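PDB 3H2S: putative NADH-flavin reductase from Lactobacillus casei ATCC 334, which binds NADPH in a Rossmann-type fold and is probably an oxidoreductase, perhaps a flavin reductase using NAD(P)H. Local coordinates for residues A100-S106 with N152-P158; K2-A8 with H25-V31. All blocks are in the same frame, centred on the assembly; numbering follows the deposited sequence.

Interaction 1: residues A100-S106 with N152-P158. With NDP (NADPH dihydro-nicotinamide-adenine-dinucleotide phosphate), chain C.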
ATOM      1  N   ALA A 100      11.064  10.774  -3.881  1.00  7.49           N
ATOM      2  CA  ALA A 100      11.267   9.348  -3.628  1.00 10.30           C
ATOM      3  C   ALA A 100      11.435   8.612  -4.946  1.00 11.47           C
ATOM      4  O   ALA A 100      10.495   8.543  -5.744  1.00 11.85           O
ATOM      5  CB  ALA A 100      10.084   8.780  -2.857  1.00  9.59           C
ATOM      6  N   VAL A 101      12.614   8.028  -5.159  1.00  8.93           N
ATOM      7  CA  VAL A 101      12.845   7.207  -6.338  1.00  7.61           C
ATOM      8  C   VAL A 101      12.732   5.724  -6.011  1.00  7.73           C
ATOM      9  O   VAL A 101      13.426   5.214  -5.132  1.00  9.69           O
ATOM     10  CB  VAL A 101      14.228   7.500  -6.984  1.00 10.12           C
ATOM     11  CG1 VAL A 101      14.494   6.574  -8.194  1.00  5.93           C
ATOM     12  CG2 VAL A 101      14.311   8.958  -7.390  1.00 13.67           C
ATOM     13  N   PHE A 102      11.889   5.028  -6.758  1.00  8.00           N
ATOM     14  CA  PHE A 102      11.699   3.585  -6.574  1.00  5.79           C
ATOM     15  C   PHE A 102      12.269   2.856  -7.776  1.00  7.44           C
ATOM     16  O   PHE A 102      11.993   3.239  -8.924  1.00  5.10           O
ATOM     17  CB  PHE A 102      10.205   3.249  -6.449  1.00  6.40           C
ATOM     18  CG  PHE A 102       9.553   3.845  -5.251  1.00  6.48           C
ATOM     19  CD1 PHE A 102       9.421   3.109  -4.090  1.00  6.40           C
ATOM     20  CD2 PHE A 102       9.096   5.162  -5.272  1.00  9.87           C
ATOM     21  CE1 PHE A 102       8.845   3.665  -2.949  1.00 11.19           C
ATOM     22  CE2 PHE A 102       8.563   5.750  -4.121  1.00  8.40           C
ATOM     23  CZ  PHE A 102       8.428   4.995  -2.960  1.00  8.18           C
ATOM     24  N   ILE A 103      13.152   1.893  -7.511  1.00  5.83           N
ATOM     25  CA  ILE A 103      13.617   1.002  -8.552  1.00  7.08           C
ATOM     26  C   ILE A 103      12.575  -0.103  -8.722  1.00  7.00           C
ATOM     27  O   ILE A 103      12.264  -0.839  -7.778  1.00 10.60           O
ATOM     28  CB  ILE A 103      14.972   0.351  -8.246  1.00  8.00           C
ATOM     29  CG1 ILE A 103      16.068   1.417  -8.001  1.00  7.35           C
ATOM     30  CG2 ILE A 103      15.364  -0.564  -9.389  1.00  6.83           C
ATOM     31  CD1 ILE A 103      17.438   0.818  -7.700  1.00  8.93           C
ATOM     32  N   LEU A 104      12.077  -0.244  -9.940  1.00  7.21           N
ATOM     33  CA  LEU A 104      11.003  -1.186 -10.222  1.00  8.23           C
ATOM     34  C   LEU A 104      11.560  -2.380 -10.992  1.00 12.55           C
ATOM     35  O   LEU A 104      12.765  -2.644 -10.960  1.00 14.06           O
ATOM     36  CB  LEU A 104       9.885  -0.478 -11.001  1.00 12.18           C
ATOM     37  CG  LEU A 104       9.221   0.679 -10.237  1.00 10.11           C
ATOM     38  CD1 LEU A 104       8.279   1.462 -11.146  1.00 12.94           C
ATOM     39  CD2 LEU A 104       8.493   0.187  -8.985  1.00  9.79           C
ATOM     40  N   GLY A 105      10.674  -3.173 -11.578  1.00 13.01           N
ATOM     41  CA  GLY A 105      11.090  -4.358 -12.306  1.00 11.53           C
ATOM     42  C   GLY A 105      10.921  -4.177 -13.799  1.00 11.15           C
ATOM     43  O   GLY A 105      10.221  -3.268 -14.257  1.00 10.18           O
ATOM     44  N   SER A 106      11.498  -5.110 -14.548  1.00 12.13           N
ATOM     45  CA  SER A 106      11.396  -5.121 -15.996  1.00 13.16           C
ATOM     46  C   SER A 106      10.031  -5.652 -16.449  1.00 13.80           C
ATOM     47  O   SER A 106       9.556  -5.337 -17.534  1.00 14.56           O
ATOM     48  CB  SER A 106      12.531  -5.991 -16.554  1.00 14.97           C
ATOM     49  OG  SER A 106      13.063  -5.418 -17.731  1.00 28.78           O
ATOM     50  N   ASN A 152       5.834  13.086  -4.278  1.00  9.13           N
ATOM     51  CA  ASN A 152       6.855  13.269  -5.320  1.00  9.66           C
ATOM     52  C   ASN A 152       7.652  11.990  -5.604  1.00 10.17           C
ATOM     53  O   ASN A 152       8.861  11.921  -5.341  1.00 11.43           O
ATOM     54  CB  ASN A 152       7.801  14.437  -5.000  1.00 10.62           C
ATOM     55  CG  ASN A 152       7.108  15.785  -5.101  1.00 11.61           C
ATOM     56  OD1 ASN A 152       6.209  15.980  -5.926  1.00 10.26           O
ATOM     57  ND2 ASN A 152       7.523  16.725  -4.262  1.00 16.39           N
ATOM     58  N   TRP A 153       6.961  10.960  -6.073  1.00  8.08           N
ATOM     59  CA  TRP A 153       7.621   9.690  -6.362  1.00  8.36           C
ATOM     60  C   TRP A 153       8.087   9.641  -7.808  1.00  9.29           C
ATOM     61  O   TRP A 153       7.622  10.416  -8.642  1.00 10.21           O
ATOM     62  CB  TRP A 153       6.707   8.500  -6.041  1.00  9.11           C
ATOM     63  CG  TRP A 153       5.431   8.463  -6.833  1.00 10.37           C
ATOM     64  CD1 TRP A 153       4.209   8.944  -6.448  1.00  9.40           C
ATOM     65  CD2 TRP A 153       5.263   7.973  -8.173  1.00 10.01           C
ATOM     66  NE1 TRP A 153       3.287   8.735  -7.441  1.00  9.29           N
ATOM     67  CE2 TRP A 153       3.902   8.114  -8.497  1.00 12.61           C
ATOM     68  CE3 TRP A 153       6.101   7.293  -9.073  1.00 11.95           C
ATOM     69  CZ2 TRP A 153       3.385   7.703  -9.723  1.00 14.61           C
ATOM     70  CZ3 TRP A 153       5.574   6.878 -10.285  1.00 11.72           C
ATOM     71  CH2 TRP A 153       4.233   7.067 -10.586  1.00 10.33           C
ATOM     72  N   ILE A 154       9.116   8.837  -8.056  1.00  7.58           N
ATOM     73  CA  ILE A 154       9.636   8.621  -9.390  1.00  9.70           C
ATOM     74  C   ILE A 154       9.946   7.125  -9.526  1.00  8.67           C
ATOM     75  O   ILE A 154      10.562   6.527  -8.646  1.00  8.81           O
ATOM     76  CB  ILE A 154      10.931   9.420  -9.637  1.00  9.51           C
ATOM     77  CG1 ILE A 154      10.690  10.930  -9.535  1.00 11.32           C
ATOM     78  CG2 ILE A 154      11.527   9.082 -11.011  1.00 10.92           C
ATOM     79  CD1 ILE A 154      11.987  11.724  -9.379  1.00 14.69           C
ATOM     80  N   GLY A 155       9.437   6.500 -10.587  1.00  8.58           N
ATOM     81  CA  GLY A 155       9.742   5.095 -10.839  1.00  7.89           C
ATOM     82  C   GLY A 155      10.777   4.920 -11.935  1.00  8.58           C
ATOM     83  O   GLY A 155      10.740   5.610 -12.964  1.00 10.39           O
ATOM     84  N   ILE A 156      11.762   4.059 -11.680  1.00  9.12           N
ATOM     85  CA  ILE A 156      12.738   3.708 -12.695  1.00 10.25           C
ATOM     86  C   ILE A 156      12.887   2.190 -12.791  1.00  9.91           C
ATOM     87  O   ILE A 156      13.259   1.510 -11.816  1.00  9.12           O
ATOM     88  CB  ILE A 156      14.131   4.317 -12.409  1.00 10.64           C
ATOM     89  CG1 ILE A 156      14.034   5.827 -12.205  1.00 10.96           C
ATOM     90  CG2 ILE A 156      15.091   3.985 -13.550  1.00 11.42           C
ATOM     91  CD1 ILE A 156      15.365   6.484 -11.847  1.00 15.59           C
ATOM     92  N   SER A 157      12.590   1.664 -13.976  1.00 11.60           N
ATOM     93  CA  SER A 157      12.740   0.237 -14.228  1.00  9.05           C
ATOM     94  C   SER A 157      14.087   0.018 -14.893  1.00 11.47           C
ATOM     95  O   SER A 157      14.466   0.781 -15.799  1.00  8.03           O
ATOM     96  CB  SER A 157      11.625  -0.275 -15.146  1.00 11.87           C
ATOM     97  OG  SER A 157      10.402  -0.397 -14.449  1.00 11.65           O
ATOM     98  N   PRO A 158      14.774  -1.074 -14.510  1.00 11.30           N
ATOM     99  CA  PRO A 158      15.945  -1.528 -15.221  1.00  8.78           C
ATOM    100  C   PRO A 158      15.550  -2.126 -16.566  1.00 10.23           C
ATOM    101  O   PRO A 158      14.405  -2.512 -16.760  1.00  9.92           O
ATOM    102  CB  PRO A 158      16.536  -2.618 -14.303  1.00 13.46           C
ATOM    103  CG  PRO A 158      15.705  -2.602 -13.030  1.00 19.19           C
ATOM    104  CD  PRO A 158      14.402  -1.977 -13.397  1.00 11.53           C
TER
HETATM  105  PA  NDP C 301      20.225  -6.637  -3.588  1.00 15.04           P
HETATM  106  O1A NDP C 301      19.755  -8.120  -3.578  1.00 12.73           O
HETATM  107  O2A NDP C 301      21.664  -6.353  -3.856  1.00  9.47           O
HETATM  108  O5B NDP C 301      19.806  -6.338  -1.974  1.00 29.10           O
HETATM  109  C5B NDP C 301      18.984  -5.144  -1.921  1.00 25.25           C
HETATM  110  C4B NDP C 301      18.923  -4.593  -0.443  1.00 12.08           C
HETATM  111  O4B NDP C 301      17.804  -5.174   0.195  1.00 10.89           O
HETATM  112  C3B NDP C 301      20.156  -5.026   0.421  1.00 14.19           C
HETATM  113  O3B NDP C 301      20.682  -3.850   0.951  1.00 15.92           O
HETATM  114  C2B NDP C 301      19.483  -5.919   1.542  1.00 13.50           C
HETATM  115  O2B NDP C 301      20.081  -5.916   2.790  1.00 15.08           O
HETATM  116  C1B NDP C 301      18.073  -5.251   1.564  1.00 11.85           C
HETATM  117  N9A NDP C 301      17.075  -6.165   2.143  1.00 13.22           N
HETATM  118  C8A NDP C 301      16.659  -7.380   1.540  1.00 16.22           C
HETATM  119  N7A NDP C 301      15.720  -8.016   2.244  1.00 16.77           N
HETATM  120  C5A NDP C 301      15.482  -7.168   3.346  1.00 17.08           C
HETATM  121  C6A NDP C 301      14.573  -7.308   4.409  1.00 14.64           C
HETATM  122  N6A NDP C 301      13.806  -8.433   4.470  1.00 19.27           N
HETATM  123  N1A NDP C 301      14.711  -6.474   5.502  1.00 15.62           N
HETATM  124  C2A NDP C 301      15.502  -5.373   5.334  1.00 10.46           C
HETATM  125  N3A NDP C 301      16.276  -5.022   4.263  1.00 17.66           N
HETATM  126  C4A NDP C 301      16.303  -6.007   3.301  1.00 16.10           C
HETATM  127  O3  NDP C 301      19.350  -6.133  -4.800  1.00 13.94           O
HETATM  128  PN  NDP C 301      19.537  -5.382  -6.227  1.00 12.69           P
HETATM  129  O1N NDP C 301      20.443  -4.155  -6.012  1.00  9.79           O
HETATM  130  O2N NDP C 301      20.156  -6.433  -7.096  1.00 13.11           O
HETATM  131  O5D NDP C 301      18.111  -4.817  -6.789  1.00 14.73           O
HETATM  132  C5D NDP C 301      17.651  -3.493  -6.504  1.00 12.53           C
HETATM  133  C4D NDP C 301      16.307  -3.311  -7.233  1.00  9.36           C
HETATM  134  O4D NDP C 301      16.543  -3.709  -8.573  1.00 12.34           O
HETATM  135  C3D NDP C 301      15.085  -4.123  -6.712  1.00 11.45           C
HETATM  136  O3D NDP C 301      13.925  -3.392  -6.875  1.00 11.90           O
HETATM  137  C2D NDP C 301      15.157  -5.389  -7.641  1.00 15.02           C
HETATM  138  O2D NDP C 301      13.888  -5.964  -7.823  1.00 14.55           O
HETATM  139  C1D NDP C 301      15.581  -4.659  -8.966  1.00  9.92           C
HETATM  140  N1N NDP C 301      16.015  -5.614  -9.983  1.00 14.14           N
HETATM  141  C2N NDP C 301      15.164  -5.728 -11.162  1.00 13.62           C
HETATM  142  C3N NDP C 301      15.509  -6.895 -12.087  1.00 15.60           C
HETATM  143  C7N NDP C 301      14.957  -6.631 -13.478  1.00 22.49           C
HETATM  144  O7N NDP C 301      13.844  -6.142 -13.606  1.00 27.19           O
HETATM  145  N7N NDP C 301      15.660  -7.106 -14.576  1.00 28.15           N
HETATM  146  C4N NDP C 301      16.918  -7.450 -12.084  1.00 14.22           C
HETATM  147  C5N NDP C 301      17.561  -7.511 -10.722  1.00 14.98           C
HETATM  148  C6N NDP C 301      17.129  -6.501  -9.683  1.00 14.77           C
HETATM  149  P2B NDP C 301      21.418  -6.806   3.067  1.00 18.35           P
HETATM  150  O1X NDP C 301      22.626  -6.156   2.300  1.00 18.31           O
HETATM  151  O2X NDP C 301      21.780  -6.585   4.583  1.00 16.22           O
HETATM  152  O3X NDP C 301      21.240  -8.235   2.684  1.00 21.30           O

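Interaction 2: residues K2-A8 with H25-V31. With NDP (NADPH dihydro-nicotinamide-adenine-dinucleotide phosphate), chain C.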
ATOM      1  N   LYS A   2      20.307  16.010   1.280  1.00 10.27           N
ATOM      2  CA  LYS A   2      20.406  14.815   2.095  1.00 12.30           C
ATOM      3  C   LYS A   2      19.549  13.677   1.547  1.00  9.95           C
ATOM      4  O   LYS A   2      18.362  13.860   1.240  1.00 11.79           O
ATOM      5  CB  LYS A   2      20.050  15.104   3.556  1.00 12.09           C
ATOM      6  CG  LYS A   2      20.322  13.922   4.462  1.00 14.63           C
ATOM      7  CD  LYS A   2      20.103  14.251   5.921  1.00 21.59           C
ATOM      8  CE  LYS A   2      20.429  13.054   6.787  1.00 25.11           C
ATOM      9  NZ  LYS A   2      20.311  13.394   8.231  1.00 27.62           N
ATOM     10  N   ILE A   3      20.184  12.530   1.344  1.00  9.58           N
ATOM     11  CA  ILE A   3      19.555  11.414   0.644  1.00 10.35           C
ATOM     12  C   ILE A   3      19.608  10.186   1.547  1.00 10.41           C
ATOM     13  O   ILE A   3      20.692   9.729   1.922  1.00 12.42           O
ATOM     14  CB  ILE A   3      20.299  11.085  -0.699  1.00 11.69           C
ATOM     15  CG1 ILE A   3      20.479  12.333  -1.564  1.00 11.61           C
ATOM     16  CG2 ILE A   3      19.564   9.983  -1.472  1.00 10.15           C
ATOM     17  CD1 ILE A   3      21.173  12.065  -2.926  1.00 10.60           C
ATOM     18  N   ALA A   4      18.437   9.661   1.909  1.00 11.29           N
ATOM     19  CA  ALA A   4      18.356   8.361   2.576  1.00 10.12           C
ATOM     20  C   ALA A   4      18.309   7.265   1.528  1.00  9.79           C
ATOM     21  O   ALA A   4      17.509   7.339   0.592  1.00  7.76           O
ATOM     22  CB  ALA A   4      17.115   8.290   3.472  1.00  9.28           C
ATOM     23  N   VAL A   5      19.179   6.262   1.661  1.00  7.58           N
ATOM     24  CA  VAL A   5      19.168   5.138   0.727  1.00  8.71           C
ATOM     25  C   VAL A   5      18.712   3.871   1.441  1.00  8.34           C
ATOM     26  O   VAL A   5      19.382   3.385   2.377  1.00 10.46           O
ATOM     27  CB  VAL A   5      20.554   4.924   0.089  1.00  8.73           C
ATOM     28  CG1 VAL A   5      20.536   3.731  -0.868  1.00  6.31           C
ATOM     29  CG2 VAL A   5      21.024   6.213  -0.595  1.00  5.69           C
ATOM     30  N   LEU A   6      17.554   3.355   1.036  1.00  6.29           N
ATOM     31  CA  LEU A   6      17.074   2.083   1.565  1.00  7.77           C
ATOM     32  C   LEU A   6      17.668   0.947   0.734  1.00  9.05           C
ATOM     33  O   LEU A   6      17.770   1.058  -0.482  1.00 11.86           O
ATOM     34  CB  LEU A   6      15.551   2.018   1.503  1.00  8.78           C
ATOM     35  CG  LEU A   6      14.672   2.669   2.586  1.00 19.15           C
ATOM     36  CD1 LEU A   6      15.221   3.945   3.178  1.00 20.09           C
ATOM     37  CD2 LEU A   6      13.239   2.860   2.058  1.00 15.65           C
ATOM     38  N   GLY A   7      18.147  -0.102   1.396  1.00  8.29           N
ATOM     39  CA  GLY A   7      18.893  -1.135   0.689  1.00  8.77           C
ATOM     40  C   GLY A   7      20.245  -0.603   0.214  1.00 10.49           C
ATOM     41  O   GLY A   7      20.768  -1.047  -0.805  1.00  8.53           O
ATOM     42  N   ALA A   8      20.855   0.245   1.037  1.00  8.13           N
ATOM     43  CA  ALA A   8      22.151   0.871   0.741  1.00 11.03           C
ATOM     44  C   ALA A   8      23.317  -0.121   0.612  1.00 11.73           C
ATOM     45  O   ALA A   8      24.277   0.143  -0.100  1.00 10.77           O
ATOM     46  CB  ALA A   8      22.477   1.942   1.799  1.00 10.84           C
ATOM     47  N   HIS A  25      26.494  14.906  -2.069  1.00 11.94           N
ATOM     48  CA  HIS A  25      25.305  14.813  -1.228  1.00 13.18           C
ATOM     49  C   HIS A  25      25.587  14.085   0.086  1.00 13.72           C
ATOM     50  O   HIS A  25      26.490  13.242   0.164  1.00 13.33           O
ATOM     51  CB  HIS A  25      24.163  14.149  -1.991  1.00 12.54           C
ATOM     52  CG  HIS A  25      23.705  14.941  -3.169  1.00 14.45           C
ATOM     53  ND1 HIS A  25      24.052  14.613  -4.463  1.00 17.16           N
ATOM     54  CD2 HIS A  25      23.124  16.163  -3.238  1.00 10.28           C
ATOM     55  CE1 HIS A  25      23.609  15.550  -5.287  1.00  9.93           C
ATOM     56  NE2 HIS A  25      23.085  16.523  -4.563  1.00 18.25           N
ATOM     57  N   GLU A  26      24.845  14.460   1.126  1.00 13.54           N
ATOM     58  CA  GLU A  26      24.950  13.803   2.425  1.00 14.29           C
ATOM     59  C   GLU A  26      24.099  12.539   2.415  1.00 12.36           C
ATOM     60  O   GLU A  26      22.901  12.598   2.159  1.00 14.35           O
ATOM     61  CB  GLU A  26      24.449  14.731   3.533  1.00 15.96           C
ATOM     62  CG  GLU A  26      24.608  14.144   4.931  1.00 21.36           C
ATOM     63  CD  GLU A  26      23.909  14.963   5.986  1.00 29.78           C
ATOM     64  OE1 GLU A  26      23.478  16.093   5.667  1.00 32.41           O
ATOM     65  OE2 GLU A  26      23.783  14.476   7.130  1.00 35.16           O
ATOM     66  N   VAL A  27      24.731  11.397   2.631  1.00 11.34           N
ATOM     67  CA  VAL A  27      24.026  10.123   2.534  1.00 10.24           C
ATOM     68  C   VAL A  27      23.676   9.591   3.911  1.00 10.28           C
ATOM     69  O   VAL A  27      24.500   9.627   4.827  1.00 11.70           O
ATOM     70  CB  VAL A  27      24.861   9.072   1.768  1.00 12.05           C
ATOM     71  CG1 VAL A  27      24.189   7.700   1.839  1.00 14.39           C
ATOM     72  CG2 VAL A  27      25.026   9.522   0.299  1.00 14.51           C
ATOM     73  N   LEU A  28      22.448   9.096   4.046  1.00  8.23           N
ATOM     74  CA  LEU A  28      22.073   8.289   5.197  1.00 11.10           C
ATOM     75  C   LEU A  28      21.713   6.892   4.707  1.00  8.56           C
ATOM     76  O   LEU A  28      20.745   6.726   3.968  1.00 12.16           O
ATOM     77  CB  LEU A  28      20.875   8.903   5.921  1.00 12.20           C
ATOM     78  CG  LEU A  28      20.392   8.096   7.131  1.00 10.67           C
ATOM     79  CD1 LEU A  28      21.491   7.947   8.179  1.00 14.94           C
ATOM     80  CD2 LEU A  28      19.140   8.683   7.730  1.00 19.47           C
ATOM     81  N   ALA A  29      22.558   5.919   5.043  1.00 12.73           N
ATOM     82  CA  ALA A  29      22.371   4.530   4.605  1.00 10.81           C
ATOM     83  C   ALA A  29      21.555   3.785   5.640  1.00 10.63           C
ATOM     84  O   ALA A  29      21.965   3.669   6.792  1.00 13.62           O
ATOM     85  CB  ALA A  29      23.717   3.851   4.437  1.00 10.72           C
ATOM     86  N   VAL A  30      20.354   3.377   5.253  1.00  8.95           N
ATOM     87  CA  VAL A  30      19.513   2.579   6.112  1.00 11.09           C
ATOM     88  C   VAL A  30      19.877   1.115   5.897  1.00 10.32           C
ATOM     89  O   VAL A  30      19.745   0.595   4.790  1.00  8.86           O
ATOM     90  CB  VAL A  30      18.025   2.797   5.773  1.00  9.54           C
ATOM     91  CG1 VAL A  30      17.130   1.984   6.715  1.00 12.19           C
ATOM     92  CG2 VAL A  30      17.701   4.299   5.831  1.00  9.69           C
ATOM     93  N   VAL A  31      20.317   0.452   6.960  1.00 12.27           N
ATOM     94  CA  VAL A  31      20.922  -0.871   6.831  1.00 13.18           C
ATOM     95  C   VAL A  31      20.450  -1.797   7.948  1.00 14.08           C
ATOM     96  O   VAL A  31      19.883  -1.346   8.939  1.00 12.58           O
ATOM     97  CB  VAL A  31      22.480  -0.786   6.864  1.00 11.35           C
ATOM     98  CG1 VAL A  31      22.982   0.163   5.763  1.00 11.60           C
ATOM     99  CG2 VAL A  31      22.974  -0.320   8.239  1.00 17.15           C
TER
HETATM  100  PA  NDP C 301      20.225  -6.637  -3.588  1.00 15.04           P
HETATM  101  O1A NDP C 301      19.755  -8.120  -3.578  1.00 12.73           O
HETATM  102  O2A NDP C 301      21.664  -6.353  -3.856  1.00  9.47           O
HETATM  103  O5B NDP C 301      19.806  -6.338  -1.974  1.00 29.10           O
HETATM  104  C5B NDP C 301      18.984  -5.144  -1.921  1.00 25.25           C
HETATM  105  C4B NDP C 301      18.923  -4.593  -0.443  1.00 12.08           C
HETATM  106  O4B NDP C 301      17.804  -5.174   0.195  1.00 10.89           O
HETATM  107  C3B NDP C 301      20.156  -5.026   0.421  1.00 14.19           C
HETATM  108  O3B NDP C 301      20.682  -3.850   0.951  1.00 15.92           O
HETATM  109  C2B NDP C 301      19.483  -5.919   1.542  1.00 13.50           C
HETATM  110  O2B NDP C 301      20.081  -5.916   2.790  1.00 15.08           O
HETATM  111  C1B NDP C 301      18.073  -5.251   1.564  1.00 11.85           C
HETATM  112  N9A NDP C 301      17.075  -6.165   2.143  1.00 13.22           N
HETATM  113  C8A NDP C 301      16.659  -7.380   1.540  1.00 16.22           C
HETATM  114  N7A NDP C 301      15.720  -8.016   2.244  1.00 16.77           N
HETATM  115  C5A NDP C 301      15.482  -7.168   3.346  1.00 17.08           C
HETATM  116  C6A NDP C 301      14.573  -7.308   4.409  1.00 14.64           C
HETATM  117  N6A NDP C 301      13.806  -8.433   4.470  1.00 19.27           N
HETATM  118  N1A NDP C 301      14.711  -6.474   5.502  1.00 15.62           N
HETATM  119  C2A NDP C 301      15.502  -5.373   5.334  1.00 10.46           C
HETATM  120  N3A NDP C 301      16.276  -5.022   4.263  1.00 17.66           N
HETATM  121  C4A NDP C 301      16.303  -6.007   3.301  1.00 16.10           C
HETATM  122  O3  NDP C 301      19.350  -6.133  -4.800  1.00 13.94           O
HETATM  123  PN  NDP C 301      19.537  -5.382  -6.227  1.00 12.69           P
HETATM  124  O1N NDP C 301      20.443  -4.155  -6.012  1.00  9.79           O
HETATM  125  O2N NDP C 301      20.156  -6.433  -7.096  1.00 13.11           O
HETATM  126  O5D NDP C 301      18.111  -4.817  -6.789  1.00 14.73           O
HETATM  127  C5D NDP C 301      17.651  -3.493  -6.504  1.00 12.53           C
HETATM  128  C4D NDP C 301      16.307  -3.311  -7.233  1.00  9.36           C
HETATM  129  O4D NDP C 301      16.543  -3.709  -8.573  1.00 12.34           O
HETATM  130  C3D NDP C 301      15.085  -4.123  -6.712  1.00 11.45           C
HETATM  131  O3D NDP C 301      13.925  -3.392  -6.875  1.00 11.90           O
HETATM  132  C2D NDP C 301      15.157  -5.389  -7.641  1.00 15.02           C
HETATM  133  O2D NDP C 301      13.888  -5.964  -7.823  1.00 14.55           O
HETATM  134  C1D NDP C 301      15.581  -4.659  -8.966  1.00  9.92           C
HETATM  135  N1N NDP C 301      16.015  -5.614  -9.983  1.00 14.14           N
HETATM  136  C2N NDP C 301      15.164  -5.728 -11.162  1.00 13.62           C
HETATM  137  C3N NDP C 301      15.509  -6.895 -12.087  1.00 15.60           C
HETATM  138  C7N NDP C 301      14.957  -6.631 -13.478  1.00 22.49           C
HETATM  139  O7N NDP C 301      13.844  -6.142 -13.606  1.00 27.19           O
HETATM  140  N7N NDP C 301      15.660  -7.106 -14.576  1.00 28.15           N
HETATM  141  C4N NDP C 301      16.918  -7.450 -12.084  1.00 14.22           C
HETATM  142  C5N NDP C 301      17.561  -7.511 -10.722  1.00 14.98           C
HETATM  143  C6N NDP C 301      17.129  -6.501  -9.683  1.00 14.77           C
HETATM  144  P2B NDP C 301      21.418  -6.806   3.067  1.00 18.35           P
HETATM  145  O1X NDP C 301      22.626  -6.156   2.300  1.00 18.31           O
HETATM  146  O2X NDP C 301      21.780  -6.585   4.583  1.00 16.22           O
HETATM  147  O3X NDP C 301      21.240  -8.235   2.684  1.00 21.30           O
HETATM  148  O   HOH W   1      17.430  -0.365   4.033  1.00 11.11           O

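Interaction 1: residues A100-S106 with N152-P158
V101 and I154 face each other on adjacent parallel strands, CG2 of V101 lying 4.1 Å from CB of I154. The V101 torsion (chi1 177°) sets CG1 anti to the backbone N and carries it along the strand, where it meets CD1 of I156 at 3.8 Å; one valine thus touches two isoleucines on the face that also holds I103. On the other face the F102 and W153 side chains cross at about a right angle, CE2 of F102 coming 3.8 Å from CB of W153. The indole itself leads away, its CG wedged between backbone N and carbonyl carbon (chi1 61°), and NE1 bonds to the N148 carbonyl. L104 sets CD1 against the backbone of G155, 3.9 Å from its CA; a CB there would collide with that methyl.

The strands are zipped by alternating backbone bonds, among them F102 N to I154 O, nearly straight at 172°. Past the last bridge, S157 OG donates 2.9 Å to G105 O from above the carbonyl plane, and its second partner is R209. Here the pair becomes cofactor pocket: S106 N gives a 2.7 Å bond to carboxamide O7N of NADPH, while P158 CG packs 3.7 Å from nicotinamide C2N, as expected at the C-terminal edge of a Rossmann sheet.

Strand 65-68 flanks 99-103 and strand 209-214 flanks 153-158. Helix 189-201 covers the V101, I103 and I156 side, whereas helices 80-91 and 132-145 both touch F102, the latter also reaching L104.

Interaction 2: residues K2-A8 with H25-V31
K2 lies obliquely across E26 at the start of the strand pair, in a contact that is partly electrostatic and partly aliphatic. With CG anti to the backbone N (chi1 -172°) and the chain extended beyond it, K2 brings CE to 3.7 Å from OE2 of E26; the salt bridge from NZ to that oxygen is long, at 3.8 Å, and NZ has a hydrogen bond to S62 OG. Were K2 an alanine, the E26 carboxylate would probably lose its charged neighbour and S62 its lysine partner.

Backbone bonds give the parallel register: I3 N to E26 O, at 2.8 Å, and L28 N to I3 O continue through V5 to V30. This is the first beta-alpha-beta unit of the Rossmann fold, helix 11-22 crossing over between the strands and packing on I3, A8 and V27.

Apolar contacts differ on the two faces. On that of I3, V5, V27 and A29, I3 CD1 reaches CB of H25 at 3.8 Å, where helix 189-201 also touches both residues. On that of K2, A4, E26 and L28, L6 and V30 run side by side, CD1 of L6 being 3.6 Å from CG2 of V30. A8, just past strand 2-6, brings its CB against that of A29 within strand 26-31, a tight 3.5 Å.

Water replaces direct pairing at the turn: one molecule accepts from G7 N at 2.7 Å and donates to V30 O. G7 has positive phi (69°), and its CA approaches NADPH O3B to 3.3 Å, where a CB would be crowded by C4B.

From the N terminus, interaction 2 comes first: strand 2-6 leads through helix 11-22 to strand 26-31, closing a short loop with 16 residues between the segments. The chain then adds strands 46-49 and 65-68 and helix 80-91 before interaction 1 opens at strand 99-103 and closes, 45 residues and helix 132-145 later, at strand 153-158. The loops follow in series, neither nested nor crossed. Across the sheet, strand 65-68 separates the two pairs, whose centres are 16 Å apart and whose nearest atoms are about 7 Å apart. They meet through NADPH: residues 2-8 approach its adenosine ribose, residues 100-106 and 152-158 its nicotinamide end.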